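PDB 6QPS: polysaccharide Lyase Family 6 from Bacteroides cellulosilyticus, which cleaves alginate as a mannuronic acid-specific lyase, probably by beta-elimination, and binds a calcium ion. Local coordinates for residues N376-Q381 against N402-S407; N354-L359 against T382-I387. All coordinates share one frame; numbering follows the deposited sequence. Where two conformers were deposited one is given.

Contact 1: N376-Q381 against N402-S407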
ATOM      1  N   ASN A 376     -16.884 -18.404   1.007  1.00  7.73           N
ATOM      2  CA  ASN A 376     -15.514 -18.361   1.486  1.00  8.10           C
ATOM      3  C   ASN A 376     -15.098 -19.727   2.023  1.00  7.98           C
ATOM      4  O   ASN A 376     -15.906 -20.470   2.588  1.00  9.22           O
ATOM      5  CB  ASN A 376     -15.342 -17.319   2.595  1.00  7.66           C
ATOM      6  CG  ASN A 376     -15.732 -15.926   2.143  1.00  7.74           C
ATOM      7  OD1 ASN A 376     -15.017 -15.270   1.404  1.00  7.94           O
ATOM      8  ND2 ASN A 376     -16.908 -15.492   2.542  1.00  8.93           N
ATOM      9  N   LEU A 377     -13.816 -20.036   1.872  1.00  8.93           N
ATOM     10  CA  LEU A 377     -13.210 -21.217   2.485  1.00  8.56           C
ATOM     11  C   LEU A 377     -12.520 -20.794   3.783  1.00  7.83           C
ATOM     12  O   LEU A 377     -11.653 -19.910   3.769  1.00  9.22           O
ATOM     13  CB  LEU A 377     -12.205 -21.868   1.527  1.00  9.31           C
ATOM     14  CG  LEU A 377     -11.429 -23.046   2.133  1.00  9.91           C
ATOM     15  CD1 LEU A 377     -12.335 -24.202   2.528  1.00 12.05           C
ATOM     16  CD2 LEU A 377     -10.363 -23.514   1.148  1.00 11.68           C
ATOM     17  N   PHE A 378     -12.931 -21.400   4.893  1.00  8.42           N
ATOM     18  CA  PHE A 378     -12.322 -21.200   6.212  1.00  8.88           C
ATOM     19  C   PHE A 378     -11.735 -22.554   6.573  1.00  8.81           C
ATOM     20  O   PHE A 378     -12.468 -23.528   6.739  1.00  9.71           O
ATOM     21  CB  PHE A 378     -13.410 -20.764   7.198  1.00  9.38           C
ATOM     22  CG  PHE A 378     -12.932 -20.379   8.599  1.00  7.89           C
ATOM     23  CD1 PHE A 378     -11.842 -19.537   8.822  1.00  9.26           C
ATOM     24  CD2 PHE A 378     -13.642 -20.827   9.686  1.00  9.82           C
ATOM     25  CE1 PHE A 378     -11.467 -19.187  10.117  1.00  8.58           C
ATOM     26  CE2 PHE A 378     -13.280 -20.471  10.963  1.00 10.41           C
ATOM     27  CZ  PHE A 378     -12.166 -19.672  11.175  1.00 10.48           C
ATOM     28  N   ALA A 379     -10.402 -22.647   6.616  1.00  9.82           N
ATOM     29  CA  ALA A 379      -9.750 -23.950   6.723  1.00  9.96           C
ATOM     30  C   ALA A 379      -8.482 -23.856   7.554  1.00 10.26           C
ATOM     31  O   ALA A 379      -7.920 -22.772   7.745  1.00  9.83           O
ATOM     32  CB  ALA A 379      -9.411 -24.500   5.332  1.00 11.85           C
ATOM     33  N   GLY A 380      -8.014 -25.006   7.990  1.00  9.48           N
ATOM     34  CA  GLY A 380      -6.788 -25.065   8.756  1.00 11.47           C
ATOM     35  C   GLY A 380      -6.780 -26.293   9.652  1.00 12.41           C
ATOM     36  O   GLY A 380      -7.348 -27.330   9.311  1.00 12.45           O
ATOM     37  N   GLN A 381      -6.084 -26.161  10.781  1.00 13.23           N
ATOM     38  CA  GLN A 381      -5.965 -27.233  11.759  1.00 14.90           C
ATOM     39  C   GLN A 381      -7.023 -27.018  12.837  1.00 15.15           C
ATOM     40  O   GLN A 381      -8.009 -27.760  12.903  1.00 16.38           O
ATOM     41  CB  GLN A 381      -4.547 -27.253  12.333  1.00 17.09           C
ATOM     42  CG  GLN A 381      -3.520 -27.741  11.323  1.00 24.47           C
ATOM     43  CD  GLN A 381      -3.244 -26.715  10.233  1.00 38.35           C
ATOM     44  OE1 GLN A 381      -2.856 -25.574  10.518  1.00 42.59           O
ATOM     45  NE2 GLN A 381      -3.448 -27.113   8.976  1.00 39.71           N
ATOM     46  N   ASN A 402     -20.542 -21.007   2.787  1.00  9.64           N
ATOM     47  CA  ASN A 402     -19.116 -21.097   3.079  1.00  8.31           C
ATOM     48  C   ASN A 402     -18.721 -22.546   3.370  1.00 10.84           C
ATOM     49  O   ASN A 402     -19.563 -23.405   3.641  1.00 11.62           O
ATOM     50  CB  ASN A 402     -18.784 -20.197   4.273  1.00  8.44           C
ATOM     51  CG  ASN A 402     -19.246 -18.764   4.066  1.00  8.49           C
ATOM     52  OD1 ASN A 402     -18.619 -18.000   3.334  1.00  8.89           O
ATOM     53  ND2 ASN A 402     -20.360 -18.393   4.704  1.00  9.70           N
ATOM     54  N   GLU A 403     -17.420 -22.820   3.278  1.00 10.47           N
ATOM     55  CA  GLU A 403     -16.871 -24.145   3.538  1.00  9.42           C
ATOM     56  C   GLU A 403     -15.980 -24.104   4.767  1.00 10.10           C
ATOM     57  O   GLU A 403     -15.245 -23.138   4.982  1.00 10.53           O
ATOM     58  CB  GLU A 403     -16.114 -24.654   2.319  1.00 13.28           C
ATOM     59  CG  GLU A 403     -17.053 -25.110   1.210  1.00 14.56           C
ATOM     60  CD  GLU A 403     -16.336 -25.626  -0.024  1.00 21.11           C
ATOM     61  OE1 GLU A 403     -15.106 -25.464  -0.115  1.00 24.64           O
ATOM     62  OE2 GLU A 403     -17.017 -26.182  -0.909  1.00 28.91           O
ATOM     63  N   TRP A 404     -16.037 -25.183   5.549  1.00  9.79           N
ATOM     64  CA  TRP A 404     -15.373 -25.290   6.842  1.00  9.13           C
ATOM     65  C   TRP A 404     -14.523 -26.553   6.817  1.00 10.37           C
ATOM     66  O   TRP A 404     -15.061 -27.669   6.757  1.00 11.43           O
ATOM     67  CB  TRP A 404     -16.455 -25.390   7.919  1.00  9.33           C
ATOM     68  CG  TRP A 404     -15.992 -25.577   9.342  1.00  9.76           C
ATOM     69  CD1 TRP A 404     -15.542 -26.741   9.930  1.00 12.21           C
ATOM     70  CD2 TRP A 404     -15.997 -24.586  10.382  1.00 10.13           C
ATOM     71  NE1 TRP A 404     -15.240 -26.511  11.249  1.00 11.91           N
ATOM     72  CE2 TRP A 404     -15.529 -25.206  11.555  1.00 12.84           C
ATOM     73  CE3 TRP A 404     -16.374 -23.236  10.436  1.00 10.46           C
ATOM     74  CZ2 TRP A 404     -15.408 -24.520  12.761  1.00 12.69           C
ATOM     75  CZ3 TRP A 404     -16.243 -22.558  11.632  1.00 10.86           C
ATOM     76  CH2 TRP A 404     -15.772 -23.208  12.785  1.00 12.34           C
ATOM     77  N   ALA A 405     -13.203 -26.391   6.845  1.00 11.24           N
ATOM     78  CA  ALA A 405     -12.292 -27.539   6.697  1.00 11.86           C
ATOM     79  C   ALA A 405     -11.185 -27.532   7.756  1.00  9.98           C
ATOM     80  O   ALA A 405     -10.117 -26.936   7.580  1.00 10.53           O
ATOM     81  CB  ALA A 405     -11.722 -27.613   5.274  1.00 14.24           C
ATOM     82  N   PHE A 406     -11.437 -28.216   8.874  1.00 12.91           N
ATOM     83  CA  PHE A 406     -10.522 -28.276  10.013  1.00 12.43           C
ATOM     84  C   PHE A 406     -10.364 -29.727  10.464  1.00 14.25           C
ATOM     85  O   PHE A 406     -11.145 -30.609  10.098  1.00 16.10           O
ATOM     86  CB  PHE A 406     -11.003 -27.367  11.150  1.00 12.19           C
ATOM     87  CG  PHE A 406     -10.980 -25.891  10.790  1.00 10.38           C
ATOM     88  CD1 PHE A 406     -12.101 -25.251  10.261  1.00 11.79           C
ATOM     89  CD2 PHE A 406      -9.819 -25.168  10.933  1.00 10.29           C
ATOM     90  CE1 PHE A 406     -12.041 -23.909   9.926  1.00 10.71           C
ATOM     91  CE2 PHE A 406      -9.762 -23.832  10.607  1.00  9.94           C
ATOM     92  CZ  PHE A 406     -10.858 -23.201  10.109  1.00 10.18           C
ATOM     93  N   SER A 407      -9.324 -29.966  11.273  1.00 16.67           N
ATOM     94  CA  SER A 407      -8.907 -31.330  11.588  1.00 18.49           C
ATOM     95  C   SER A 407      -9.946 -32.062  12.420  1.00 19.03           C
ATOM     96  O   SER A 407     -10.218 -33.243  12.171  1.00 19.38           O
ATOM     97  CB  SER A 407      -7.574 -31.307  12.335  1.00 22.69           C
ATOM     98  OG  SER A 407      -6.554 -30.711  11.560  1.00 23.41           O
TER
HETATM   99  O   HOH W   1      -7.066 -30.033   8.905  1.00 26.08           O
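Three aromatic rings, F378, W404 and F406, are wedged together on one side of this pair of parallel strands. F406 drives its edge into the face of F378 in a T-shaped stack, with F406 CZ 3.6 Å above the F378 plane and over its centre. The F378 ring in turn presents its own edge, in an offset way, toward the face of the W404 six-membered ring; F378 CD2 and W404 CZ3 approach to 3.7 Å. With chi1 of F406 at -66°, its CG stands beside the backbone N and the ring swings back beneath 376-381, where A379 CA rests over one face and F406 CE2 lies 3.3 Å from A379 C. An alanine here is likely to open a gap beside A379 and G380 and leave the F378 face without its edge-on partner.

Ahead of the rings, the amides of N376 and N402 point the same way with planes 9° apart. N402 OD1 is gripped twice, by N376 N at 2.9 Å and by N376 ND2 at 3.1 Å, in the manner of an asparagine ladder. Bonds such as F378 N to E403 O (2.9 Å) keep the strands in parallel register; past them, S407 N reaches Q381 O, and a water joins G380 O to S407 OG.

N376 OD1 accepts the backbone N of N350 in the preceding coil, while N402 ND2 meets G423 O and F373 O. Strand 371-379 lies between strands 345-353 and 397-405, with F424 of strand 424-426 packing against F378 and W404.

Contact 2: N354-L359 against T382-I387; sequences NSSLEL and TPDLKI
The carboxylate of D384 is laid across S356, whose CB sits over one of its faces, 3.5 Å from D384 CG and almost straight above it. D384 CG is anti to its own backbone N (chi1 -170°), which places the carboxylate against S356 of segment 354-359. Beyond CB, the hydroxyl of S356 bonds to G314 N, so its polar end is used by strand 313-318, one coil earlier. The amide of N354 meets the other segment through water: its OD1 and T382 O each accept from one molecule, and N354 ND2 is taken by D309.

Further on, the backbones run parallel. L357 N bonds to D384 O, K386 N to L357 O and, at 2.8 Å, L359 N to K386 O. On one side of the sheet L385 leans its CD1 against L357 CB, 3.9 Å away, and L359 and I387 follow on that side. On the other, E358 CG lies near K386 CB, and the E358 carboxylate turns to S361.

L357 also meets F373 and F378, and L359 meets F397 and F399, a stacked apolar interior consistent with the parallel beta-helix of the chondroitinase B family.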
ATOM      1  N   ASN A 354      -5.609 -21.238   8.005  1.00  9.34           N
ATOM      2  CA  ASN A 354      -4.931 -21.019   9.280  1.00  9.23           C
ATOM      3  C   ASN A 354      -4.828 -19.517   9.590  1.00 10.47           C
ATOM      4  O   ASN A 354      -3.788 -19.023  10.039  1.00 12.26           O
ATOM      5  CB  ASN A 354      -3.572 -21.703   9.301  1.00 11.55           C
ATOM      6  CG  ASN A 354      -2.929 -21.649  10.645  1.00 15.08           C
ATOM      7  OD1 ASN A 354      -3.599 -21.764  11.687  1.00 16.27           O
ATOM      8  ND2 ASN A 354      -1.604 -21.501  10.654  1.00 15.09           N
ATOM      9  N   SER A 355      -5.941 -18.807   9.375  1.00  9.50           N
ATOM     10  CA  SER A 355      -6.063 -17.373   9.611  1.00  9.34           C
ATOM     11  C   SER A 355      -7.459 -17.077  10.156  1.00 11.27           C
ATOM     12  O   SER A 355      -8.454 -17.587   9.639  1.00 10.92           O
ATOM     13  CB  SER A 355      -5.859 -16.618   8.283  1.00 10.56           C
ATOM     14  OG  SER A 355      -4.575 -16.907   7.725  1.00  9.66           O
ATOM     15  N   SER A 356      -7.532 -16.230  11.184  1.00 10.47           N
ATOM     16  CA  SER A 356      -8.753 -16.090  11.978  1.00 10.22           C
ATOM     17  C   SER A 356      -9.825 -15.220  11.294  1.00 10.04           C
ATOM     18  O   SER A 356      -9.555 -14.394  10.403  1.00 10.49           O
ATOM     19  CB  SER A 356      -8.428 -15.428  13.315  1.00 11.08           C
ATOM     20  OG  SER A 356      -8.174 -14.048  13.059  1.00 13.25           O
ATOM     21  N   LEU A 357     -11.064 -15.385  11.778  1.00 10.05           N
ATOM     22  CA  LEU A 357     -12.182 -14.476  11.496  1.00 10.32           C
ATOM     23  C   LEU A 357     -12.556 -13.822  12.820  1.00  8.96           C
ATOM     24  O   LEU A 357     -12.869 -14.526  13.784  1.00 10.45           O
ATOM     25  CB  LEU A 357     -13.388 -15.234  10.931  1.00 10.39           C
ATOM     26  CG  LEU A 357     -13.136 -15.987   9.632  1.00 10.00           C
ATOM     27  CD1 LEU A 357     -14.380 -16.812   9.254  1.00 13.72           C
ATOM     28  CD2 LEU A 357     -12.730 -15.089   8.494  1.00 11.57           C
ATOM     29  N   GLU A 358     -12.553 -12.485  12.866  1.00 10.31           N
ATOM     30  CA  GLU A 358     -12.864 -11.752  14.089  1.00 11.09           C
ATOM     31  C   GLU A 358     -13.945 -10.734  13.750  1.00 10.96           C
ATOM     32  O   GLU A 358     -13.681  -9.781  13.009  1.00 11.43           O
ATOM     33  CB  GLU A 358     -11.604 -11.070  14.632  1.00 14.52           C
ATOM     34  CG  GLU A 358     -11.833 -10.303  15.898  1.00 17.44           C
ATOM     35  CD  GLU A 358     -10.555  -9.687  16.462  1.00 23.21           C
ATOM     36  OE1 GLU A 358      -9.438 -10.248  16.282  1.00 23.14           O
ATOM     37  OE2 GLU A 358     -10.683  -8.620  17.093  1.00 18.61           O
ATOM     38  N   LEU A 359     -15.147 -10.947  14.275  1.00 11.59           N
ATOM     39  CA  LEU A 359     -16.324 -10.189  13.857  1.00 11.71           C
ATOM     40  C   LEU A 359     -16.948  -9.466  15.040  1.00 11.40           C
ATOM     41  O   LEU A 359     -17.382 -10.101  16.007  1.00 12.23           O
ATOM     42  CB  LEU A 359     -17.364 -11.114  13.220  1.00 13.23           C
ATOM     43  CG  LEU A 359     -16.846 -12.079  12.160  1.00 15.03           C
ATOM     44  CD1 LEU A 359     -17.986 -12.977  11.665  1.00 16.82           C
ATOM     45  CD2 LEU A 359     -16.179 -11.310  11.015  1.00 12.33           C
ATOM     46  N   THR A 382      -6.838 -25.990  13.663  1.00 16.70           N
ATOM     47  CA  THR A 382      -7.789 -25.560  14.675  1.00 16.25           C
ATOM     48  C   THR A 382      -8.424 -24.257  14.219  1.00 13.13           C
ATOM     49  O   THR A 382      -7.690 -23.338  13.839  1.00 15.16           O
ATOM     50  CB  THR A 382      -7.037 -25.308  15.991  1.00 18.85           C
ATOM     51  OG1 THR A 382      -6.423 -26.526  16.444  1.00 22.39           O
ATOM     52  CG2 THR A 382      -7.976 -24.786  17.047  1.00 20.51           C
ATOM     53  N   PRO A 383      -9.753 -24.127  14.220  1.00 11.58           N
ATOM     54  CA  PRO A 383     -10.372 -22.859  13.824  1.00 13.87           C
ATOM     55  C   PRO A 383     -10.241 -21.779  14.889  1.00 13.93           C
ATOM     56  O   PRO A 383     -10.335 -22.033  16.097  1.00 14.42           O
ATOM     57  CB  PRO A 383     -11.843 -23.243  13.606  1.00 14.20           C
ATOM     58  CG  PRO A 383     -12.067 -24.398  14.531  1.00 15.86           C
ATOM     59  CD  PRO A 383     -10.758 -25.144  14.610  1.00 15.19           C
ATOM     60  N   ASP A 384     -10.037 -20.558  14.406  1.00 12.25           N
ATOM     61  CA  ASP A 384      -9.947 -19.351  15.226  1.00 13.64           C
ATOM     62  C   ASP A 384     -11.055 -18.414  14.750  1.00 11.84           C
ATOM     63  O   ASP A 384     -10.879 -17.607  13.828  1.00 10.95           O
ATOM     64  CB  ASP A 384      -8.564 -18.710  15.097  1.00 14.80           C
ATOM     65  CG  ASP A 384      -8.336 -17.595  16.110  1.00 20.94           C
ATOM     66  OD1 ASP A 384      -9.293 -17.207  16.823  1.00 20.26           O
ATOM     67  OD2 ASP A 384      -7.184 -17.116  16.177  1.00 22.44           O
ATOM     68  N   LEU A 385     -12.212 -18.533  15.396  1.00 13.27           N
ATOM     69  CA  LEU A 385     -13.399 -17.752  15.063  1.00 14.03           C
ATOM     70  C   LEU A 385     -13.819 -17.007  16.316  1.00 14.57           C
ATOM     71  O   LEU A 385     -14.093 -17.637  17.340  1.00 18.14           O
ATOM     72  CB  LEU A 385     -14.536 -18.674  14.615  1.00 15.13           C
ATOM     73  CG  LEU A 385     -15.909 -18.015  14.443  1.00 16.98           C
ATOM     74  CD1 LEU A 385     -15.889 -16.983  13.360  1.00 16.24           C
ATOM     75  CD2 LEU A 385     -16.976 -19.090  14.162  1.00 20.81           C
ATOM     76  N   LYS A 386     -13.852 -15.681  16.234  1.00 14.77           N
ATOM     77  CA  LYS A 386     -14.165 -14.814  17.363  1.00 17.54           C
ATOM     78  C   LYS A 386     -15.369 -13.950  16.980  1.00 14.29           C
ATOM     79  O   LYS A 386     -15.299 -13.192  16.009  1.00 14.10           O
ATOM     80  CB  LYS A 386     -12.969 -13.906  17.700  1.00 26.23           C
ATOM     81  CG  LYS A 386     -11.752 -14.610  18.053  1.00 38.39           C
ATOM     82  CD  LYS A 386     -12.186 -15.123  19.217  1.00 42.21           C
ATOM     83  CE  LYS A 386     -12.171 -16.532  19.068  1.00 48.37           C
ATOM     84  NZ  LYS A 386     -12.049 -17.141  20.178  1.00 49.30           N
ATOM     85  N   ILE A 387     -16.461 -14.083  17.724  0.59 16.26           N
ATOM     86  CA  ILE A 387     -17.651 -13.269  17.518  0.59 16.54           C
ATOM     87  C   ILE A 387     -17.935 -12.514  18.806  0.59 16.11           C
ATOM     88  O   ILE A 387     -18.049 -13.124  19.876  0.59 16.86           O
ATOM     89  CB  ILE A 387     -18.869 -14.119  17.113  0.59 20.82           C
ATOM     90  CG1 ILE A 387     -18.603 -14.823  15.784  0.59 20.36           C
ATOM     91  CG2 ILE A 387     -20.113 -13.248  17.028  0.59 22.97           C
ATOM     92  CD1 ILE A 387     -19.461 -16.059  15.585  0.59 22.34           C
TER
HETATM   93  O   HOH W   2      -5.839 -23.439  11.683  1.00 14.89           O

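Overall arrangement
The two contacts interlock along the chain: 354-359, 376-381, 382-387 and 402-407 follow in that order, alternating between contact 2 and contact 1, and 376-381 runs directly into 382-387. Their centres are about 10 Å apart. Each pairs strands one coil apart, contact 1 joining strands 371-379 and 397-405 and contact 2 joining 357-361 and 385-387, and the two pairs lie on successive strands of the coils. They meet where A379 O and N354 N, 2.8 Å apart, probably hydrogen-bond, and where F406 CE2 packs 3.4 Å from P383 CA. Together they hold successive coils of the beta-helix in step, away from the calcium site.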